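Local coordinates for glucosamine kinase (Streptacidiphilus jiangxiensis, PDB 6HWJ), which catalyses the magnesium- and ATP-dependent phosphorylation of D-glucosamine to D-glucosamine 6-phosphate and acts more weakly on glucose, at residues T239-T242 / A243-A247; D391-D395 / R396-P400; L222-L225 / T226-H230. One frame throughout, in Å; residues are numbered along the deposited sequence.

Contact 1 (T239-T242 / A243-A247); sequences TPAT and AADVA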
loop_
_atom_site.group_PDB
_atom_site.type_symbol
_atom_site.label_atom_id
_atom_site.label_comp_id
_atom_site.label_asym_id
_atom_site.label_seq_id
_atom_site.Cartn_x
_atom_site.Cartn_y
_atom_site.Cartn_z
ATOM N N THR A 239 -5.048 19.642 -1.588
ATOM C CA THR A 239 -5.028 20.489 -0.389
ATOM C C THR A 239 -3.652 21.131 -0.281
ATOM O O THR A 239 -2.641 20.404 -0.246
ATOM C CB THR A 239 -5.343 19.675 0.863
ATOM O OG1 THR A 239 -6.609 19.009 0.718
ATOM C CG2 THR A 239 -5.373 20.571 2.080
ATOM N N PRO A 240 -3.546 22.456 -0.190
ATOM C CA PRO A 240 -2.223 23.074 0.010
ATOM C C PRO A 240 -1.657 22.722 1.379
ATOM O O PRO A 240 -2.339 22.842 2.401
ATOM C CB PRO A 240 -2.500 24.580 -0.108
ATOM C CG PRO A 240 -3.844 24.699 -0.758
ATOM C CD PRO A 240 -4.614 23.464 -0.345
ATOM N N ALA A 241 -0.406 22.263 1.392
ATOM C CA ALA A 241 0.303 22.078 2.646
ATOM C C ALA A 241 0.406 23.405 3.390
ATOM O O ALA A 241 0.618 24.456 2.788
ATOM C CB ALA A 241 1.694 21.512 2.391
ATOM N N THR A 242 0.246 23.350 4.708
ATOM C CA THR A 242 0.342 24.532 5.541
ATOM C C THR A 242 1.761 24.686 6.071
ATOM O O THR A 242 2.582 23.771 5.993
ATOM C CB THR A 242 -0.647 24.453 6.704
ATOM O OG1 THR A 242 -0.349 23.295 7.493
ATOM C CG2 THR A 242 -2.078 24.347 6.187
ATOM N N ALA A 243 2.047 25.873 6.624
ATOM C CA ALA A 243 3.310 26.069 7.321
ATOM C C ALA A 243 3.502 25.013 8.403
ATOM O O ALA A 243 4.590 24.436 8.540
ATOM C CB ALA A 243 3.368 27.475 7.936
ATOM N N ALA A 244 2.447 24.735 9.174
ATOM C CA ALA A 244 2.545 23.724 10.220
ATOM C C ALA A 244 2.843 22.354 9.639
ATOM O O ALA A 244 3.595 21.568 10.232
ATOM C CB ALA A 244 1.255 23.691 11.039
ATOM N N ASP A 245 2.254 22.036 8.482
ATOM C CA ASP A 245 2.519 20.748 7.842
ATOM C C ASP A 245 4.006 20.580 7.542
ATOM O O ASP A 245 4.631 19.594 7.954
ATOM C CB ASP A 245 1.712 20.621 6.549
ATOM C CG ASP A 245 0.236 20.386 6.796
ATOM O OD1 ASP A 245 -0.117 19.846 7.867
ATOM O OD2 ASP A 245 -0.568 20.730 5.905
ATOM N N VAL A 246 4.592 21.534 6.805
ATOM C CA VAL A 246 5.978 21.359 6.381
ATOM C C VAL A 246 6.899 21.414 7.588
ATOM O O VAL A 246 7.914 20.709 7.635
ATOM C CB VAL A 246 6.368 22.405 5.321
ATOM C CG1 VAL A 246 5.472 22.276 4.100
ATOM C CG2 VAL A 246 6.306 23.827 5.894
ATOM N N ALA A 247 6.562 22.241 8.585
ATOM C CA ALA A 247 7.340 22.261 9.816
ATOM C C ALA A 247 7.293 20.906 10.515
ATOM O O ALA A 247 8.321 20.408 10.995
ATOM C CB ALA A 247 6.831 23.365 10.737
#
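A capping box formed by Thr-242 and Asp-245 starts helix 243-263. Thr-242 is the N-cap: its OG1 accepts from Asp-245 N at 3.1 Å, filling the place of a carbonyl that an amide of the first turn lacks. The hydroxyl gets there because OG1 stands between the backbone N and the carbonyl carbon (chi1 60°), which swings it over the start of the helix, while CG2 lies beside the backbone N. The reciprocal bond runs from Thr-242 N to Asp-245 OD2, 3.0 Å long and almost straight at 173°, yet the donor meets the oxygen from above the carboxylate plane. Threonine suits the cap because a short hydroxyl can turn back to the first turn. Aspartate at the third residue of the helix can turn its carboxylate back to the N-cap amide, and its negative charge near the helix start is probably favourable. Regular helix bonding begins with Val-246 N, which donates to Thr-242 O at 3.1 Å. Ala-241 CB touches Val-246 CG1 at 4.2 Å, two apolar groups meeting on the buried side of the turn. The other carboxylate oxygen, Asp-245 OD1, is hydrogen-bonded to a bis-tris molecule, probably from the crystallisation liquor. Just before the cap, strand 239-240 pairs antiparallel with strand 293-295 at the edge of a three-stranded sheet, so the box marks where chain leaving that sheet turns into helix 243-263.

Contact 2 (D391-D395 / R396-P400); sequences DLFDD and RLLTP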
loop_
_atom_site.group_PDB
_atom_site.type_symbol
_atom_site.label_atom_id
_atom_site.label_comp_id
_atom_site.label_asym_id
_atom_site.label_seq_id
_atom_site.Cartn_x
_atom_site.Cartn_y
_atom_site.Cartn_z
ATOM N N ASP A 391 0.970 20.204 -12.480
ATOM C CA ASP A 391 1.109 20.979 -11.252
ATOM C C ASP A 391 0.970 20.155 -9.973
ATOM O O ASP A 391 1.154 20.708 -8.883
ATOM C CB ASP A 391 0.071 22.113 -11.235
ATOM C CG ASP A 391 -1.332 21.632 -11.568
ATOM O OD1 ASP A 391 -1.527 20.406 -11.732
ATOM O OD2 ASP A 391 -2.241 22.484 -11.674
ATOM N N LEU A 392 0.641 18.864 -10.054
ATOM C CA LEU A 392 0.599 18.077 -8.833
ATOM C C LEU A 392 1.983 17.658 -8.372
ATOM O O LEU A 392 2.144 17.262 -7.209
ATOM C CB LEU A 392 -0.298 16.848 -9.038
ATOM C CG LEU A 392 0.082 15.819 -10.077
ATOM C CD1 LEU A 392 1.068 14.803 -9.522
ATOM C CD2 LEU A 392 -1.184 15.132 -10.592
ATOM N N PHE A 393 2.987 17.771 -9.235
ATOM C CA PHE A 393 4.354 17.352 -8.928
ATOM C C PHE A 393 5.194 18.588 -8.609
ATOM O O PHE A 393 5.436 19.418 -9.483
ATOM C CB PHE A 393 4.936 16.556 -10.100
ATOM C CG PHE A 393 6.360 16.095 -9.875
ATOM C CD1 PHE A 393 6.721 15.466 -8.694
ATOM C CD2 PHE A 393 7.325 16.289 -10.847
ATOM C CE1 PHE A 393 8.011 15.056 -8.482
ATOM C CE2 PHE A 393 8.628 15.864 -10.635
ATOM C CZ PHE A 393 8.969 15.249 -9.454
ATOM N N ASP A 394 5.616 18.714 -7.347
ATOM C CA ASP A 394 6.524 19.786 -6.902
ATOM C C ASP A 394 7.901 19.156 -6.696
ATOM O O ASP A 394 8.157 18.524 -5.662
ATOM C CB ASP A 394 6.001 20.432 -5.626
ATOM C CG ASP A 394 6.816 21.658 -5.201
ATOM O OD1 ASP A 394 7.912 21.888 -5.757
ATOM O OD2 ASP A 394 6.360 22.369 -4.283
ATOM N N ASP A 395 8.788 19.323 -7.684
ATOM C CA ASP A 395 10.070 18.629 -7.655
ATOM C C ASP A 395 11.080 19.288 -6.724
ATOM O O ASP A 395 12.175 18.745 -6.532
ATOM C CB ASP A 395 10.656 18.501 -9.065
ATOM C CG ASP A 395 10.788 19.831 -9.773
ATOM O OD1 ASP A 395 10.665 20.884 -9.114
ATOM O OD2 ASP A 395 10.997 19.805 -11.000
ATOM N N ARG A 396 10.742 20.422 -6.117
ATOM C CA ARG A 396 11.561 20.916 -5.014
ATOM C C ARG A 396 11.628 19.911 -3.876
ATOM O O ARG A 396 12.584 19.927 -3.103
ATOM C CB ARG A 396 11.014 22.249 -4.502
ATOM C CG ARG A 396 11.010 23.359 -5.557
ATOM C CD ARG A 396 10.302 24.594 -5.033
ATOM N NE ARG A 396 8.928 24.303 -4.628
ATOM C CZ ARG A 396 8.150 25.150 -3.967
ATOM N NH1 ARG A 396 8.605 26.354 -3.636
ATOM N NH2 ARG A 396 6.917 24.794 -3.641
ATOM N N LEU A 397 10.639 19.025 -3.769
ATOM C CA LEU A 397 10.596 18.037 -2.702
ATOM C C LEU A 397 11.466 16.827 -2.972
ATOM O O LEU A 397 11.635 16.002 -2.073
ATOM C CB LEU A 397 9.162 17.580 -2.479
ATOM C CG LEU A 397 8.215 18.594 -1.851
ATOM C CD1 LEU A 397 6.775 18.190 -2.059
ATOM C CD2 LEU A 397 8.524 18.716 -0.372
ATOM N N LEU A 398 12.014 16.687 -4.188
ATOM C CA LEU A 398 12.715 15.454 -4.528
ATOM C C LEU A 398 13.865 15.182 -3.563
ATOM O O LEU A 398 13.958 14.102 -2.982
ATOM C CB LEU A 398 13.235 15.520 -5.965
ATOM C CG LEU A 398 12.218 15.250 -7.069
ATOM C CD1 LEU A 398 12.897 15.243 -8.433
ATOM C CD2 LEU A 398 11.512 13.931 -6.802
ATOM N N THR A 399 14.767 16.149 -3.383
ATOM C CA THR A 399 15.946 15.860 -2.563
ATOM C C THR A 399 15.587 15.626 -1.099
ATOM O O THR A 399 15.992 14.594 -0.546
ATOM C CB THR A 399 16.976 16.966 -2.724
ATOM O OG1 THR A 399 17.298 17.097 -4.116
ATOM C CG2 THR A 399 18.258 16.628 -1.938
ATOM N N PRO A 400 14.865 16.517 -0.408
ATOM C CA PRO A 400 14.562 16.227 1.006
ATOM C C PRO A 400 13.812 14.923 1.218
ATOM O O PRO A 400 14.142 14.183 2.150
ATOM C CB PRO A 400 13.749 17.449 1.456
ATOM C CG PRO A 400 13.323 18.157 0.211
ATOM C CD PRO A 400 14.386 17.841 -0.828
HETATM O O HOH W 1 14.676 18.426 -4.923
#
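Arg-396 lays the NE edge of its guanidinium along the carboxylate of Asp-394, two residues back. The salt bridge is side-on and bidentate: NE reaches Asp-394 OD1 at 2.9 Å on its syn lone pair, and NH2 reaches Asp-394 OD2 at 2.6 Å. The two planes are only 17° apart, and both bonds run close to the guanidinium plane. A bend at chi3 (-58°) folds the arginine back toward the aspartate. Asp-394 OD1 accepts a second hydrogen bond, from Arg-396 N at 3.2 Å, the donor standing above the carboxylate plane; OD2 is also bonded to Thr-292 OG1, and these bonds together limit rotation of the carboxylate. Aspartate is short enough to serve the backbone amide and the guanidinium at once, and arginine can offer a nitrogen to each oxygen. A 3-10 turn around Asp-395 to Leu-397 leads toward helix 398-416: Leu-397 N bonds to Asp-394 O at 3.2 Å and Leu-398 N to Asp-395 O at 3.1 Å, each an i to i+3 step. Water 1 extends the path, donating to Asp-395 O and accepting from Thr-399 N. The carboxylate of Asp-395 turns to a salt bridge with Arg-381 of helix 362-386. On the apolar side, Leu-398 CD2 meets the edge of the Phe-393 ring at CZ, 3.9 Å away, the two side chains crossing at about a right angle. Phenylalanine and leucine fit here because helices 362-386 and 335-356 supply the surrounding apolar surface: Phe-393 stacks edge-to-face with Tyr-380, and Leu-398 rests on Val-339 and Val-340.

Contact 3 (L222-L225 / T226-H230); sequences LGTL and TARMH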
loop_
_atom_site.group_PDB
_atom_site.type_symbol
_atom_site.label_atom_id
_atom_site.label_comp_id
_atom_site.label_asym_id
_atom_site.label_seq_id
_atom_site.Cartn_x
_atom_site.Cartn_y
_atom_site.Cartn_z
ATOM N N LEU A 222 7.163 2.446 -15.402
ATOM C CA LEU A 222 6.789 2.769 -14.028
ATOM C C LEU A 222 6.515 4.259 -13.869
ATOM O O LEU A 222 5.579 4.657 -13.167
ATOM C CB LEU A 222 7.879 2.327 -13.057
ATOM C CG LEU A 222 8.018 0.827 -12.853
ATOM C CD1 LEU A 222 9.240 0.493 -12.026
ATOM C CD2 LEU A 222 6.784 0.270 -12.197
ATOM N N GLY A 223 7.314 5.100 -14.519
ATOM C CA GLY A 223 7.067 6.530 -14.455
ATOM C C GLY A 223 5.742 6.908 -15.082
ATOM O O GLY A 223 4.999 7.721 -14.540
ATOM N N THR A 224 5.428 6.325 -16.239
ATOM C CA THR A 224 4.135 6.573 -16.860
ATOM C C THR A 224 2.991 6.082 -15.974
ATOM O O THR A 224 1.963 6.767 -15.832
ATOM C CB THR A 224 4.107 5.911 -18.255
ATOM O OG1 THR A 224 4.973 6.637 -19.138
ATOM C CG2 THR A 224 2.710 5.884 -18.822
ATOM N N LEU A 225 3.153 4.914 -15.359
ATOM C CA LEU A 225 2.110 4.369 -14.491
ATOM C C LEU A 225 1.851 5.287 -13.300
ATOM O O LEU A 225 0.694 5.588 -12.975
ATOM C CB LEU A 225 2.508 2.957 -14.012
ATOM C CG LEU A 225 1.573 2.227 -13.041
ATOM C CD1 LEU A 225 1.823 0.722 -13.087
ATOM C CD2 LEU A 225 1.771 2.706 -11.583
ATOM N N THR A 226 2.918 5.741 -12.647
ATOM C CA THR A 226 2.808 6.628 -11.499
ATOM C C THR A 226 2.106 7.932 -11.868
ATOM O O THR A 226 1.295 8.442 -11.087
ATOM C CB THR A 226 4.202 6.926 -10.938
ATOM O OG1 THR A 226 4.913 5.698 -10.717
ATOM C CG2 THR A 226 4.101 7.710 -9.625
ATOM N N ALA A 227 2.391 8.468 -13.059
ATOM C CA ALA A 227 1.748 9.704 -13.502
ATOM C C ALA A 227 0.269 9.495 -13.799
ATOM O O ALA A 227 -0.574 10.334 -13.435
ATOM C CB ALA A 227 2.462 10.268 -14.735
ATOM N N ARG A 228 -0.074 8.384 -14.453
ATOM C CA ARG A 228 -1.476 8.054 -14.680
ATOM C C ARG A 228 -2.206 7.863 -13.351
ATOM O O ARG A 228 -3.360 8.294 -13.192
ATOM C CB ARG A 228 -1.589 6.789 -15.532
ATOM C CG ARG A 228 -1.094 6.948 -16.970
ATOM C CD ARG A 228 -1.019 5.586 -17.671
ATOM N NE ARG A 228 -0.698 5.751 -19.093
ATOM C CZ ARG A 228 -0.413 4.746 -19.919
ATOM N NH1 ARG A 228 -0.378 3.493 -19.471
ATOM N NH2 ARG A 228 -0.147 4.994 -21.191
ATOM N N MET A 229 -1.566 7.172 -12.413
ATOM C CA MET A 229 -2.133 6.968 -11.080
ATOM C C MET A 229 -2.393 8.308 -10.392
ATOM O O MET A 229 -3.512 8.571 -9.923
ATOM C CB MET A 229 -1.178 6.096 -10.255
ATOM C CG MET A 229 -1.677 5.729 -8.864
ATOM S SD MET A 229 -0.438 4.746 -7.956
ATOM C CE MET A 229 0.724 6.025 -7.489
ATOM N N HIS A 230 -1.382 9.192 -10.364
ATOM C CA HIS A 230 -1.555 10.472 -9.676
ATOM C C HIS A 230 -2.607 11.347 -10.353
ATOM O O HIS A 230 -3.401 12.011 -9.679
ATOM C CB HIS A 230 -0.221 11.215 -9.591
ATOM C CG HIS A 230 0.729 10.632 -8.603
ATOM N ND1 HIS A 230 2.084 10.894 -8.629
ATOM C CD2 HIS A 230 0.525 9.808 -7.552
ATOM C CE1 HIS A 230 2.664 10.251 -7.634
ATOM N NE2 HIS A 230 1.738 9.580 -6.972
#
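Arg-228 runs back beside Thr-224, one turn earlier in helix 212-234, the two side chains lying side by side and pointing the same way in an i to i+4 pair. Its CB starts 3.6 Å from Thr-224 O, the carbonyl that also accepts Arg-228 N in the helix backbone. CG comes closer to that oxygen, 3.3 Å, and CD passes on to the methyl, 3.9 Å from Thr-224 CG2. NE lies 3.4 Å from the same CG2, and CZ follows nearly as near, since the methyl sits over the centre of one guanidinium face. With CG anti to the carbonyl carbon (chi1 -67°) and the chain extended to NE, the flat group is carried out over the threonine. At the tip, NH1 forms a salt bridge with Glu-162. Long, flat-ended arginine thus reaches from the helix backbone to Glu-162 in a neighbouring loop, while threonine offers it a methyl and turns its OG1 to Thr-383 of helix 362-386. Thr-226 suits a buried place in a helix, because its hydroxyl can be satisfied by the carbonyl one turn back, while the side chain also packs on Phe-376 and Tyr-380 of helix 362-386. Leu-222 O accepts both Thr-226 N at 2.9 Å and Thr-226 OG1 at 2.7 Å, the two donors reaching the oxygen from opposite faces of the carbonyl plane.

Along the chain contact 3 comes first, within helix 212-234, followed by contact 1, where strand 239-240 gives way to helix 243-263, and much later by contact 2, at the entry to helix 398-416. Contacts 2 and 3 have centres about 15 Å apart and touch directly, Leu-392 CD1 lying 3.8 Å from His-230 CB; both also pack on helices 335-356 and 362-386. The centres of contacts 1 and 2 are about 14 Å apart without touching; Thr-292 bridges them, pairing by backbone with Ala-241 and by its hydroxyl with Asp-394. Contacts 1 and 3 stand about 25 Å apart. All three are local features, one inside a helix and two at helix starts, in the largely helical C-terminal region that also carries the glucosamine and magnesium sites.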